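Local structure of envelope glycoprotein (Bourbon virus, 5ZKX) at residues 52-57 with 68-73; 124-129 with 136-141; 46-51 with 185-190; 99-104 with 132-137. The protein probably drives fusion of the viral envelope with the host-cell membrane, as related gp64-type glycoproteins do, and is held here in its trimeric postfusion form. All blocks are in the same frame, centred on the assembly; numbering follows the deposited sequence.

Contact 1 (52-57 with 68-73)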
loop_
_atom_site.group_PDB
_atom_site.type_symbol
_atom_site.label_atom_id
_atom_site.label_comp_id
_atom_site.label_asym_id
_atom_site.label_seq_id
_atom_site.Cartn_x
_atom_site.Cartn_y
_atom_site.Cartn_z
ATOM N N TRP A 52 4.144 23.841 -33.572
ATOM C CA TRP A 52 5.478 23.682 -34.125
ATOM C C TRP A 52 5.591 24.527 -35.388
ATOM O O TRP A 52 4.755 24.416 -36.290
ATOM C CB TRP A 52 5.747 22.211 -34.439
ATOM C CG TRP A 52 6.886 21.993 -35.371
ATOM C CD1 TRP A 52 6.814 21.778 -36.718
ATOM C CD2 TRP A 52 8.276 21.962 -35.031
ATOM N NE1 TRP A 52 8.075 21.618 -37.236
ATOM C CE2 TRP A 52 8.990 21.727 -36.220
ATOM C CE3 TRP A 52 8.986 22.117 -33.837
ATOM C CZ2 TRP A 52 10.379 21.638 -36.250
ATOM C CZ3 TRP A 52 10.364 22.029 -33.868
ATOM C CH2 TRP A 52 11.045 21.793 -35.066
ATOM N N ARG A 53 6.609 25.382 -35.442
ATOM C CA ARG A 53 6.825 26.265 -36.580
ATOM C C ARG A 53 8.203 26.010 -37.169
ATOM O O ARG A 53 9.191 25.944 -36.433
ATOM C CB ARG A 53 6.686 27.735 -36.177
ATOM C CG ARG A 53 7.123 28.717 -37.257
ATOM C CD ARG A 53 7.579 30.030 -36.650
ATOM N NE ARG A 53 6.451 30.858 -36.234
ATOM C CZ ARG A 53 6.520 31.795 -35.293
ATOM N NH1 ARG A 53 7.665 32.024 -34.662
ATOM N NH2 ARG A 53 5.442 32.504 -34.983
ATOM N N SER A 54 8.265 25.867 -38.493
ATOM C CA SER A 54 9.528 25.696 -39.210
ATOM C C SER A 54 9.555 26.685 -40.370
ATOM O O SER A 54 8.941 26.446 -41.414
ATOM C CB SER A 54 9.702 24.264 -39.704
ATOM O OG SER A 54 11.043 24.040 -40.107
ATOM N N TYR A 55 10.272 27.788 -40.183
ATOM C CA TYR A 55 10.417 28.837 -41.184
ATOM C C TYR A 55 11.822 28.740 -41.762
ATOM O O TYR A 55 12.798 29.115 -41.103
ATOM C CB TYR A 55 10.166 30.207 -40.562
ATOM C CG TYR A 55 10.032 31.337 -41.554
ATOM C CD1 TYR A 55 8.932 31.417 -42.399
ATOM C CD2 TYR A 55 10.992 32.337 -41.632
ATOM C CE1 TYR A 55 8.796 32.452 -43.300
ATOM C CE2 TYR A 55 10.866 33.378 -42.532
ATOM C CZ TYR A 55 9.764 33.429 -43.363
ATOM O OH TYR A 55 9.626 34.462 -44.262
ATOM N N CYS A 56 11.927 28.240 -42.987
ATOM C CA CYS A 56 13.210 28.023 -43.632
ATOM C C CYS A 56 13.377 28.949 -44.831
ATOM O O CYS A 56 12.404 29.426 -45.419
ATOM C CB CYS A 56 13.353 26.564 -44.072
ATOM S SG CYS A 56 13.068 25.361 -42.756
ATOM N N TYR A 57 14.638 29.203 -45.178
ATOM C CA TYR A 57 14.997 29.933 -46.388
ATOM C C TYR A 57 16.083 29.164 -47.124
ATOM O O TYR A 57 17.054 28.710 -46.511
ATOM C CB TYR A 57 15.483 31.354 -46.080
ATOM C CG TYR A 57 15.847 32.136 -47.326
ATOM C CD1 TYR A 57 14.867 32.548 -48.221
ATOM C CD2 TYR A 57 17.170 32.453 -47.614
ATOM C CE1 TYR A 57 15.193 33.258 -49.364
ATOM C CE2 TYR A 57 17.505 33.161 -48.757
ATOM C CZ TYR A 57 16.514 33.560 -49.627
ATOM O OH TYR A 57 16.842 34.266 -50.761
ATOM N N CYS A 68 17.094 26.974 -41.428
ATOM C CA CYS A 68 15.762 26.853 -40.855
ATOM C C CYS A 68 15.722 27.487 -39.475
ATOM O O CYS A 68 16.649 27.326 -38.675
ATOM C CB CYS A 68 15.333 25.389 -40.754
ATOM S SG CYS A 68 14.917 24.631 -42.329
ATOM N N TYR A 69 14.643 28.204 -39.206
ATOM C CA TYR A 69 14.356 28.741 -37.883
ATOM C C TYR A 69 13.128 27.989 -37.375
ATOM O O TYR A 69 12.003 28.250 -37.812
ATOM C CB TYR A 69 14.131 30.252 -37.937
ATOM C CG TYR A 69 15.403 31.074 -38.050
ATOM C CD1 TYR A 69 15.556 32.251 -37.325
ATOM C CD2 TYR A 69 16.446 30.681 -38.883
ATOM C CE1 TYR A 69 16.712 33.011 -37.422
ATOM C CE2 TYR A 69 17.605 31.431 -38.987
ATOM C CZ TYR A 69 17.734 32.597 -38.254
ATOM O OH TYR A 69 18.885 33.352 -38.350
ATOM N N ASN A 70 13.349 27.045 -36.465
ATOM C CA ASN A 70 12.302 26.185 -35.938
ATOM C C ASN A 70 12.091 26.466 -34.457
ATOM O O ASN A 70 13.038 26.778 -33.727
ATOM C CB ASN A 70 12.647 24.702 -36.127
ATOM C CG ASN A 70 12.954 24.346 -37.571
ATOM O OD1 ASN A 70 12.600 25.073 -38.495
ATOM N ND2 ASN A 70 13.615 23.210 -37.767
ATOM N N SER A 71 10.841 26.335 -34.013
ATOM C CA SER A 71 10.514 26.593 -32.618
ATOM C C SER A 71 9.255 25.832 -32.227
ATOM O O SER A 71 8.338 25.677 -33.037
ATOM C CB SER A 71 10.323 28.092 -32.368
ATOM O OG SER A 71 9.273 28.607 -33.168
ATOM N N LEU A 72 9.231 25.357 -30.983
ATOM C CA LEU A 72 8.026 24.840 -30.340
ATOM C C LEU A 72 7.515 25.931 -29.408
ATOM O O LEU A 72 8.167 26.253 -28.410
ATOM C CB LEU A 72 8.316 23.560 -29.562
ATOM C CG LEU A 72 7.959 22.194 -30.144
ATOM C CD1 LEU A 72 8.431 21.116 -29.185
ATOM C CD2 LEU A 72 6.465 22.071 -30.399
ATOM N N ASN A 73 6.359 26.504 -29.733
ATOM C CA ASN A 73 5.858 27.642 -28.978
ATOM C C ASN A 73 4.575 27.283 -28.250
ATOM O O ASN A 73 3.623 26.798 -28.877
ATOM C CB ASN A 73 5.612 28.838 -29.903
ATOM C CG ASN A 73 6.861 29.268 -30.644
ATOM O OD1 ASN A 73 7.068 28.897 -31.796
ATOM N ND2 ASN A 73 7.701 30.054 -29.983
#

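Contact 2 (124-129 with 136-141)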
loop_
_atom_site.group_PDB
_atom_site.type_symbol
_atom_site.label_atom_id
_atom_site.label_comp_id
_atom_site.label_asym_id
_atom_site.label_seq_id
_atom_site.Cartn_x
_atom_site.Cartn_y
_atom_site.Cartn_z
ATOM N N GLU A 124 2.539 17.574 -35.987
ATOM C CA GLU A 124 3.543 16.841 -36.744
ATOM C C GLU A 124 4.780 17.712 -36.896
ATOM O O GLU A 124 4.680 18.886 -37.267
ATOM C CB GLU A 124 3.019 16.421 -38.117
ATOM C CG GLU A 124 4.000 15.549 -38.892
ATOM C CD GLU A 124 3.403 14.978 -40.160
ATOM O OE1 GLU A 124 3.550 13.760 -40.394
ATOM O OE2 GLU A 124 2.786 15.746 -40.925
ATOM N N LYS A 125 5.945 17.134 -36.602
ATOM C CA LYS A 125 7.213 17.858 -36.648
ATOM C C LYS A 125 7.795 17.735 -38.053
ATOM O O LYS A 125 8.688 16.930 -38.326
ATOM C CB LYS A 125 8.164 17.318 -35.588
ATOM C CG LYS A 125 9.487 18.050 -35.484
ATOM C CD LYS A 125 10.516 17.178 -34.797
ATOM C CE LYS A 125 11.824 17.914 -34.603
ATOM N NZ LYS A 125 12.847 17.028 -33.976
ATOM N N ARG A 126 7.276 18.559 -38.963
ATOM C CA ARG A 126 7.644 18.501 -40.371
ATOM C C ARG A 126 8.330 19.790 -40.802
ATOM O O ARG A 126 7.982 20.879 -40.339
ATOM C CB ARG A 126 6.424 18.245 -41.257
ATOM C CG ARG A 126 5.356 19.294 -41.131
ATOM C CD ARG A 126 4.382 19.248 -42.288
ATOM N NE ARG A 126 3.412 20.331 -42.173
ATOM C CZ ARG A 126 2.269 20.240 -41.503
ATOM N NH1 ARG A 126 1.941 19.109 -40.890
ATOM N NH2 ARG A 126 1.452 21.281 -41.449
ATOM N N SER A 127 9.309 19.651 -41.695
ATOM C CA SER A 127 10.089 20.775 -42.188
ATOM C C SER A 127 10.611 20.437 -43.575
ATOM O O SER A 127 10.802 19.265 -43.911
ATOM C CB SER A 127 11.254 21.107 -41.246
ATOM O OG SER A 127 12.167 22.006 -41.850
ATOM N N ASN A 128 10.831 21.474 -44.380
ATOM C CA ASN A 128 11.434 21.307 -45.694
ATOM C C ASN A 128 11.930 22.661 -46.181
ATOM O O ASN A 128 11.302 23.689 -45.920
ATOM C CB ASN A 128 10.450 20.695 -46.699
ATOM C CG ASN A 128 9.309 21.622 -47.043
ATOM O OD1 ASN A 128 8.430 21.879 -46.221
ATOM N ND2 ASN A 128 9.309 22.125 -48.269
ATOM N N ASN A 129 13.066 22.649 -46.874
ATOM C CA ASN A 129 13.727 23.866 -47.342
ATOM C C ASN A 129 14.181 23.690 -48.791
ATOM O O ASN A 129 15.327 23.968 -49.150
ATOM C CB ASN A 129 14.899 24.216 -46.428
ATOM C CG ASN A 129 15.400 25.625 -46.636
ATOM O OD1 ASN A 129 14.639 26.520 -46.995
ATOM N ND2 ASN A 129 16.689 25.830 -46.409
ATOM N N THR A 136 10.172 28.896 -46.935
ATOM C CA THR A 136 9.213 27.810 -46.789
ATOM C C THR A 136 8.652 27.831 -45.374
ATOM O O THR A 136 9.373 28.122 -44.415
ATOM C CB THR A 136 9.847 26.441 -47.081
ATOM O OG1 THR A 136 10.543 26.496 -48.332
ATOM C CG2 THR A 136 8.774 25.357 -47.161
ATOM N N CYS A 137 7.362 27.533 -45.248
ATOM C CA CYS A 137 6.694 27.562 -43.955
ATOM C C CYS A 137 6.023 26.226 -43.686
ATOM O O CYS A 137 5.353 25.669 -44.562
ATOM C CB CYS A 137 5.661 28.691 -43.878
ATOM S SG CYS A 137 4.785 28.789 -42.285
ATOM N N ASN A 138 6.222 25.716 -42.475
ATOM C CA ASN A 138 5.489 24.576 -41.950
ATOM C C ASN A 138 4.969 24.939 -40.568
ATOM O O ASN A 138 5.702 25.502 -39.749
ATOM C CB ASN A 138 6.362 23.319 -41.866
ATOM C CG ASN A 138 6.569 22.659 -43.211
ATOM O OD1 ASN A 138 5.700 21.939 -43.704
ATOM N ND2 ASN A 138 7.727 22.898 -43.812
ATOM N N LEU A 139 3.706 24.609 -40.314
ATOM C CA LEU A 139 3.050 24.941 -39.053
ATOM C C LEU A 139 2.106 23.807 -38.679
ATOM O O LEU A 139 1.227 23.448 -39.466
ATOM C CB LEU A 139 2.291 26.265 -39.169
ATOM C CG LEU A 139 1.772 26.922 -37.893
ATOM C CD1 LEU A 139 2.927 27.370 -37.016
ATOM C CD2 LEU A 139 0.866 28.096 -38.229
ATOM N N SER A 140 2.292 23.245 -37.481
ATOM C CA SER A 140 1.474 22.150 -36.975
ATOM C C SER A 140 1.071 22.435 -35.536
ATOM O O SER A 140 1.895 22.876 -34.731
ATOM C CB SER A 140 2.224 20.820 -37.053
ATOM O OG SER A 140 1.330 19.723 -37.008
ATOM N N TRP A 141 -0.191 22.168 -35.211
ATOM C CA TRP A 141 -0.763 22.531 -33.921
ATOM C C TRP A 141 -1.093 21.294 -33.094
ATOM O O TRP A 141 -1.327 20.206 -33.628
ATOM C CB TRP A 141 -2.034 23.370 -34.096
ATOM C CG TRP A 141 -1.779 24.743 -34.614
ATOM C CD1 TRP A 141 -1.569 25.104 -35.912
ATOM C CD2 TRP A 141 -1.704 25.950 -33.845
ATOM N NE1 TRP A 141 -1.367 26.459 -36.000
ATOM C CE2 TRP A 141 -1.445 27.002 -34.744
ATOM C CE3 TRP A 141 -1.831 26.241 -32.483
ATOM C CZ2 TRP A 141 -1.311 28.323 -34.326
ATOM C CZ3 TRP A 141 -1.697 27.554 -32.069
ATOM C CH2 TRP A 141 -1.440 28.578 -32.988
HETATM O O HOH W 1 9.676 24.304 -43.232
HETATM O O HOH W 2 13.006 27.061 -49.190
#

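Contact 3 (46-51 with 185-190)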
loop_
_atom_site.group_PDB
_atom_site.type_symbol
_atom_site.label_atom_id
_atom_site.label_comp_id
_atom_site.label_asym_id
_atom_site.label_seq_id
_atom_site.Cartn_x
_atom_site.Cartn_y
_atom_site.Cartn_z
ATOM N N ILE A 46 -8.510 21.358 -17.598
ATOM C CA ILE A 46 -7.121 21.475 -18.021
ATOM C C ILE A 46 -7.097 21.520 -19.539
ATOM O O ILE A 46 -7.694 20.660 -20.199
ATOM C CB ILE A 46 -6.257 20.311 -17.500
ATOM C CG1 ILE A 46 -6.407 20.166 -15.988
ATOM C CG2 ILE A 46 -4.796 20.533 -17.862
ATOM C CD1 ILE A 46 -5.506 19.108 -15.398
ATOM N N GLY A 47 -6.425 22.518 -20.084
ATOM C CA GLY A 47 -6.283 22.645 -21.524
ATOM C C GLY A 47 -4.869 23.016 -21.896
ATOM O O GLY A 47 -4.249 23.871 -21.265
ATOM N N TYR A 48 -4.353 22.356 -22.925
ATOM C CA TYR A 48 -3.038 22.680 -23.451
ATOM C C TYR A 48 -3.143 23.012 -24.932
ATOM O O TYR A 48 -4.077 22.595 -25.620
ATOM C CB TYR A 48 -2.037 21.537 -23.225
ATOM C CG TYR A 48 -2.289 20.280 -24.022
ATOM C CD1 TYR A 48 -1.715 20.098 -25.272
ATOM C CD2 TYR A 48 -3.074 19.258 -23.510
ATOM C CE1 TYR A 48 -1.932 18.946 -25.997
ATOM C CE2 TYR A 48 -3.295 18.098 -24.228
ATOM C CZ TYR A 48 -2.721 17.948 -25.469
ATOM O OH TYR A 48 -2.935 16.797 -26.189
ATOM N N ARG A 49 -2.171 23.784 -25.407
ATOM C CA ARG A 49 -2.088 24.142 -26.812
ATOM C C ARG A 49 -0.673 24.602 -27.115
ATOM O O ARG A 49 -0.065 25.323 -26.321
ATOM C CB ARG A 49 -3.089 25.243 -27.182
ATOM C CG ARG A 49 -2.937 25.749 -28.608
ATOM C CD ARG A 49 -4.037 26.724 -28.973
ATOM N NE ARG A 49 -4.056 27.891 -28.098
ATOM C CZ ARG A 49 -5.091 28.717 -27.994
ATOM N NH1 ARG A 49 -6.183 28.496 -28.711
ATOM N NH2 ARG A 49 -5.036 29.759 -27.175
ATOM N N ALA A 50 -0.156 24.173 -28.263
ATOM C CA ALA A 50 1.144 24.617 -28.743
ATOM C C ALA A 50 1.167 24.470 -30.258
ATOM O O ALA A 50 0.281 23.855 -30.858
ATOM C CB ALA A 50 2.285 23.825 -28.098
ATOM N N TYR A 51 2.197 25.043 -30.871
ATOM C CA TYR A 51 2.388 24.890 -32.303
ATOM C C TYR A 51 3.867 24.719 -32.617
ATOM O O TYR A 51 4.729 25.352 -32.000
ATOM C CB TYR A 51 1.796 26.078 -33.089
ATOM C CG TYR A 51 2.453 27.428 -32.871
ATOM C CD1 TYR A 51 3.574 27.803 -33.599
ATOM C CD2 TYR A 51 1.925 28.343 -31.969
ATOM C CE1 TYR A 51 4.167 29.036 -33.416
ATOM C CE2 TYR A 51 2.511 29.582 -31.781
ATOM C CZ TYR A 51 3.632 29.922 -32.510
ATOM O OH TYR A 51 4.226 31.150 -32.331
ATOM N N ASP A 185 0.854 27.323 -17.012
ATOM C CA ASP A 185 2.212 26.793 -16.880
ATOM C C ASP A 185 2.628 26.230 -18.235
ATOM O O ASP A 185 2.234 25.117 -18.595
ATOM C CB ASP A 185 2.296 25.730 -15.789
ATOM C CG ASP A 185 3.727 25.460 -15.337
ATOM O OD1 ASP A 185 4.670 25.777 -16.092
ATOM O OD2 ASP A 185 3.908 24.926 -14.223
ATOM N N GLY A 186 3.422 26.997 -18.972
ATOM C CA GLY A 186 3.900 26.539 -20.267
ATOM C C GLY A 186 2.754 26.334 -21.236
ATOM O O GLY A 186 2.016 27.267 -21.568
ATOM N N GLU A 187 2.596 25.091 -21.701
ATOM C CA GLU A 187 1.532 24.754 -22.641
ATOM C C GLU A 187 0.162 24.725 -21.985
ATOM O O GLU A 187 -0.846 24.906 -22.675
ATOM C CB GLU A 187 1.796 23.384 -23.271
ATOM C CG GLU A 187 2.544 23.410 -24.585
ATOM C CD GLU A 187 2.831 22.015 -25.118
ATOM O OE1 GLU A 187 4.020 21.668 -25.282
ATOM O OE2 GLU A 187 1.869 21.262 -25.372
ATOM N N PHE A 188 0.103 24.497 -20.679
ATOM C CA PHE A 188 -1.134 24.123 -20.015
ATOM C C PHE A 188 -1.764 25.311 -19.304
ATOM O O PHE A 188 -1.076 26.216 -18.828
ATOM C CB PHE A 188 -0.886 22.996 -19.012
ATOM C CG PHE A 188 -0.398 21.720 -19.639
ATOM C CD1 PHE A 188 -1.277 20.685 -19.911
ATOM C CD2 PHE A 188 0.940 21.551 -19.951
ATOM C CE1 PHE A 188 -0.830 19.512 -20.484
ATOM C CE2 PHE A 188 1.391 20.381 -20.524
ATOM C CZ PHE A 188 0.506 19.363 -20.792
ATOM N N SER A 189 -3.091 25.292 -19.243
ATOM C CA SER A 189 -3.870 26.228 -18.452
ATOM C C SER A 189 -4.825 25.434 -17.574
ATOM O O SER A 189 -5.431 24.456 -18.024
ATOM C CB SER A 189 -4.650 27.212 -19.338
ATOM O OG SER A 189 -3.791 28.196 -19.889
ATOM N N TYR A 190 -4.948 25.854 -16.318
ATOM C CA TYR A 190 -5.751 25.151 -15.330
ATOM C C TYR A 190 -6.799 26.094 -14.763
ATOM O O TYR A 190 -6.478 27.217 -14.362
ATOM C CB TYR A 190 -4.881 24.603 -14.203
ATOM C CG TYR A 190 -3.674 23.824 -14.666
ATOM C CD1 TYR A 190 -3.708 22.443 -14.749
ATOM C CD2 TYR A 190 -2.493 24.472 -15.006
ATOM C CE1 TYR A 190 -2.608 21.728 -15.161
ATOM C CE2 TYR A 190 -1.389 23.767 -15.418
ATOM C CZ TYR A 190 -1.452 22.393 -15.496
ATOM O OH TYR A 190 -0.350 21.680 -15.907
#

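Contact 4 (99-104 with 132-137)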
loop_
_atom_site.group_PDB
_atom_site.type_symbol
_atom_site.label_atom_id
_atom_site.label_comp_id
_atom_site.label_asym_id
_atom_site.label_seq_id
_atom_site.Cartn_x
_atom_site.Cartn_y
_atom_site.Cartn_z
ATOM N N ASP A 99 4.220 23.008 -46.505
ATOM C CA ASP A 99 4.853 23.316 -47.788
ATOM C C ASP A 99 4.333 24.626 -48.370
ATOM O O ASP A 99 4.085 24.739 -49.572
ATOM C CB ASP A 99 4.672 22.170 -48.788
ATOM C CG ASP A 99 5.729 22.176 -49.874
ATOM O OD1 ASP A 99 5.805 21.194 -50.639
ATOM O OD2 ASP A 99 6.490 23.162 -49.958
ATOM N N ALA A 100 4.154 25.625 -47.513
ATOM C CA ALA A 100 3.794 26.966 -47.955
ATOM C C ALA A 100 5.084 27.730 -48.225
ATOM O O ALA A 100 5.827 28.057 -47.293
ATOM C CB ALA A 100 2.940 27.678 -46.912
ATOM N N TRP A 101 5.353 28.017 -49.496
ATOM C CA TRP A 101 6.581 28.702 -49.851
ATOM C C TRP A 101 6.257 30.067 -50.462
ATOM O O TRP A 101 5.111 30.535 -50.395
ATOM C CB TRP A 101 7.474 27.819 -50.735
ATOM C CG TRP A 101 6.870 27.227 -51.964
ATOM C CD1 TRP A 101 5.968 26.205 -52.032
ATOM C CD2 TRP A 101 7.175 27.583 -53.317
ATOM N NE1 TRP A 101 5.675 25.919 -53.346
ATOM C CE2 TRP A 101 6.405 26.752 -54.153
ATOM C CE3 TRP A 101 8.018 28.535 -53.900
ATOM C CZ2 TRP A 101 6.450 26.845 -55.542
ATOM C CZ3 TRP A 101 8.062 28.625 -55.276
ATOM C CH2 TRP A 101 7.284 27.786 -56.082
ATOM N N SER A 102 7.256 30.681 -51.098
ATOM C CA SER A 102 7.585 32.099 -50.972
ATOM C C SER A 102 6.420 33.018 -50.639
ATOM O O SER A 102 6.467 33.727 -49.628
ATOM C CB SER A 102 8.218 32.585 -52.275
ATOM O OG SER A 102 7.335 32.403 -53.372
ATOM N N GLY A 103 5.367 33.011 -51.454
ATOM C CA GLY A 103 4.236 33.876 -51.167
ATOM C C GLY A 103 3.458 33.416 -49.947
ATOM O O GLY A 103 3.229 34.183 -49.007
ATOM N N ASP A 104 3.035 32.153 -49.947
ATOM C CA ASP A 104 2.275 31.627 -48.823
ATOM C C ASP A 104 3.127 31.415 -47.581
ATOM O O ASP A 104 2.566 31.168 -46.515
ATOM C CB ASP A 104 1.601 30.320 -49.232
ATOM C CG ASP A 104 0.912 30.424 -50.577
ATOM O OD1 ASP A 104 1.108 29.514 -51.413
ATOM O OD2 ASP A 104 0.183 31.414 -50.800
ATOM N N PHE A 132 14.393 27.055 -53.841
ATOM C CA PHE A 132 15.570 27.907 -53.912
ATOM C C PHE A 132 15.184 29.370 -54.091
ATOM O O PHE A 132 14.219 29.695 -54.787
ATOM C CB PHE A 132 16.482 27.466 -55.052
ATOM C CG PHE A 132 17.791 28.190 -55.077
ATOM C CD1 PHE A 132 18.800 27.846 -54.196
ATOM C CD2 PHE A 132 18.005 29.229 -55.964
ATOM C CE1 PHE A 132 20.004 28.516 -54.208
ATOM C CE2 PHE A 132 19.207 29.902 -55.982
ATOM C CZ PHE A 132 20.209 29.546 -55.100
ATOM N N ALA A 133 15.961 30.251 -53.456
ATOM C CA ALA A 133 15.726 31.694 -53.433
ATOM C C ALA A 133 14.395 32.051 -52.786
ATOM O O ALA A 133 13.878 33.153 -52.992
ATOM C CB ALA A 133 15.809 32.303 -54.838
ATOM N N HIS A 134 13.839 31.147 -51.981
ATOM C CA HIS A 134 12.505 31.327 -51.430
ATOM C C HIS A 134 12.458 30.836 -49.991
ATOM O O HIS A 134 13.283 30.027 -49.557
ATOM C CB HIS A 134 11.461 30.584 -52.265
ATOM C CG HIS A 134 11.132 31.262 -53.555
ATOM N ND1 HIS A 134 11.364 32.603 -53.768
ATOM C CD2 HIS A 134 10.592 30.786 -54.701
ATOM C CE1 HIS A 134 10.975 32.925 -54.989
ATOM N NE2 HIS A 134 10.505 31.840 -55.576
ATOM N N HIS A 135 11.464 31.337 -49.260
ATOM C CA HIS A 135 11.160 30.877 -47.914
ATOM C C HIS A 135 10.145 29.743 -47.962
ATOM O O HIS A 135 9.352 29.636 -48.898
ATOM C CB HIS A 135 10.604 32.014 -47.057
ATOM C CG HIS A 135 11.624 33.040 -46.674
ATOM N ND1 HIS A 135 12.437 32.904 -45.570
ATOM C CD2 HIS A 135 11.956 34.221 -47.244
ATOM C CE1 HIS A 135 13.230 33.957 -45.479
ATOM N NE2 HIS A 135 12.958 34.771 -46.483
ATOM N N THR A 136 10.172 28.896 -46.935
ATOM C CA THR A 136 9.213 27.810 -46.789
ATOM C C THR A 136 8.652 27.831 -45.374
ATOM O O THR A 136 9.373 28.122 -44.415
ATOM C CB THR A 136 9.847 26.441 -47.081
ATOM O OG1 THR A 136 10.543 26.496 -48.332
ATOM C CG2 THR A 136 8.774 25.357 -47.161
ATOM N N CYS A 137 7.362 27.533 -45.248
ATOM C CA CYS A 137 6.694 27.562 -43.955
ATOM C C CYS A 137 6.023 26.226 -43.686
ATOM O O CYS A 137 5.353 25.669 -44.562
ATOM C CB CYS A 137 5.661 28.691 -43.878
ATOM S SG CYS A 137 4.785 28.789 -42.285
#

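Contact 1 (52-57 with 68-73)
Strands 52-57 and 68-73 are the two arms of a beta hairpin, paired antiparallel from Trp52 opposite Leu72 to Cys56 opposite Cys68, in the long sheet of what is probably the fusion domain of this gp64-type glycoprotein. Arg53 with Ser71 and Tyr55 with Tyr69 are the hydrogen-bonded pairs. Arg53 N reaches Ser71 O at 3.0 Å, almost straight, and Tyr69 N reaches Tyr55 O at 2.8 Å; each bond has its return partner. The non-hydrogen-bonded pairs bring the CA atoms closer, which suits the cross-strand disulfide: Cys56 SG and Cys68 SG are joined at 2.0 Å with a C-S-S-C torsion of 106°, locking the arms where the hairpin nears its loop. On the same face, Trp52 has its CG anti to the backbone N (chi1 162°), and the indole extends across the neighbouring strand. Its CH2 lies 3.5 Å from Asn70 CB, and Leu72 CG meets the ring edge in plane, 3.8 Å from Trp52 CE3. A large flat ring serves well here because it spans two residues of the partner strand; its NE1 bonds to Arg126 O, and Tyr440 of the second subunit meets the indole edge-to-face. Small Ser54 fits beside Asn70 and bonds through OG to Ser127. The other face carries Arg53, Tyr55, Tyr69 and Ser71. Tyr55 packs edge-to-face with Phe109, while the aliphatic start of Arg53 passes Ser71, its CB 4.1 Å from Ser71 OG. That hydroxyl is turned along its own strand, donating to Asn73 OD1 at 2.6 Å.

Contact 2 (124-129 with 136-141)
Segments 124-129 and 136-141 run antiparallel, their end-to-end directions 175° apart, yet side chains rather than paired backbones bridge them: the first runs alongside beta strand 134-148, on the face to which Thr136, Asn138 and Ser140 send their side chains. Strand 134-148 belongs to the antiparallel sheet of what is probably the fusion domain, whereas strand 126-127 pairs in parallel with strand 442-443. At one end Glu124 N donates to Ser140 OG at 2.7 Å, nearly straight at 176°. In the middle, Asn138 suits its buried place because its amide both gives and accepts. Its ND2 donates to Asn128 OD1 at 2.7 Å, the acceptor lying in the Asn138 amide plane while the two amides are turned 75° apart. Its OD1 takes a weak bond at 3.2 Å from Arg126 NE, arriving at the guanidinium edge. The extended Arg126 chain carries the charged group over to the strand; beyond it NH2 bonds to Val97 O of strand 97-98 and NH1 forms a salt bridge with Glu96. The methyl of Thr136 fills the other end, with CG2 3.3 Å from Asn128 O. Asn129 commits its ND2 to Tyr57 O, and a water stands 2.8 Å from Asn129 OD1 and 2.7 Å from Thr136 OG1.

Contact 3 (46-51 with 185-190)
Tyr48 places its CG between the backbone N and the carbonyl carbon (chi1 69°), whereas Phe188 opposite sets its CG anti to the carbonyl carbon (chi1 -63°), and the two side chains lie side by side, pointing the same way. Tyr48 CB sits over one face of the Phe188 ring, offset toward the rim, in a CH-pi contact 3.8 Å from the ring centroid. The ring planes themselves meet obliquely, at 47°. Ile46 CG2 approaches the edge of the Phe188 ring and also packs against Tyr190, 3.7 Å from its CE1; the branched side chain can thus touch both aromatics. The backbones form an antiparallel bridge around Gly47 and Ser189, with Gly47 N bonded to Ser189 O at 3.0 Å and Ser189 N to Gly47 O at 2.7 Å. Arg49 N extends the pairing to Glu187 O at 3.2 Å. Glu187 then lays its carbon chain against the Ala50 methyl, CD being 3.5 Å from Ala50 CB, while OE2 forms a salt bridge with Arg142. A type II' turn from Asp185 to Phe188 joins strands 182-185 and 188-192 in a tight beta hairpin, and Gly186 supplies the positive phi of its second residue. Strand 188-192 thus joins the edge of strand 44-58 that strand 67-74 takes further along; strand 134-148 pairs on the other edge, and helix 422-437 packs on Tyr48, Glu187 and Phe188.

Contact 4 (99-104 with 132-137)
Strand 100-101 makes a short antiparallel bridge with the start of strand 134-148, Ala100 N bonding to Cys137 O at 3.2 Å and Cys137 N to Ala100 O at 2.6 Å, the end-to-end directions of the touching parts being 137° apart, well short of exactly antiparallel. Ala100 is small enough to sit next to the Cys137 side chain, CB to CB 4.2 Å, whose sulphur is taken up by the disulfide to Cys108. Beyond the bridge, His134 is the chief side-chain partner. Ser102 CB lies over one face of its imidazole, offset toward the rim, at 3.4 Å from His134 CG; this CH-pi contact is made by the CB itself, and a short side chain such as serine's lets it come this close. Phe132 O stands above the opposite face. Trp101 meets the same ring rim to rim, its CZ3 3.4 Å from His134 CD2, which lies at the indole edge and near its plane. The planes differ by 34°. The indole stacks instead on His131, whose NE2 is bonded to Asp99 OD2. Ala133 and His134 both face Asn58 in a G1 beta bulge, two residues opposite one; it lies at the tip of the sheet, a position consistent with that of a fusion loop in class III fusion proteins.

All four contacts reach one branched antiparallel sheet organised around strands 44-58 and 134-148, though segment 124-129 of contact 2 lies outside it. Contacts 1 and 2, with centres 7 Å apart, are joined by those two strands: Trp52 N lies 2.7 Å from Ser140 O and Cys56 O 2.7 Å from Thr136 N, both probable hydrogen bonds. Contact 3 uses the earlier part of strand 44-58, about 20 Å from contact 1 between centres, and the three others are nested in the chain loop it closes. Contact 4 shares Thr136 and Cys137 with contact 2 but lies nearer the tip, its centre about 30 Å from that of contact 3. Tyr55 and Tyr57 of contact 1 pack on His135 of contact 4.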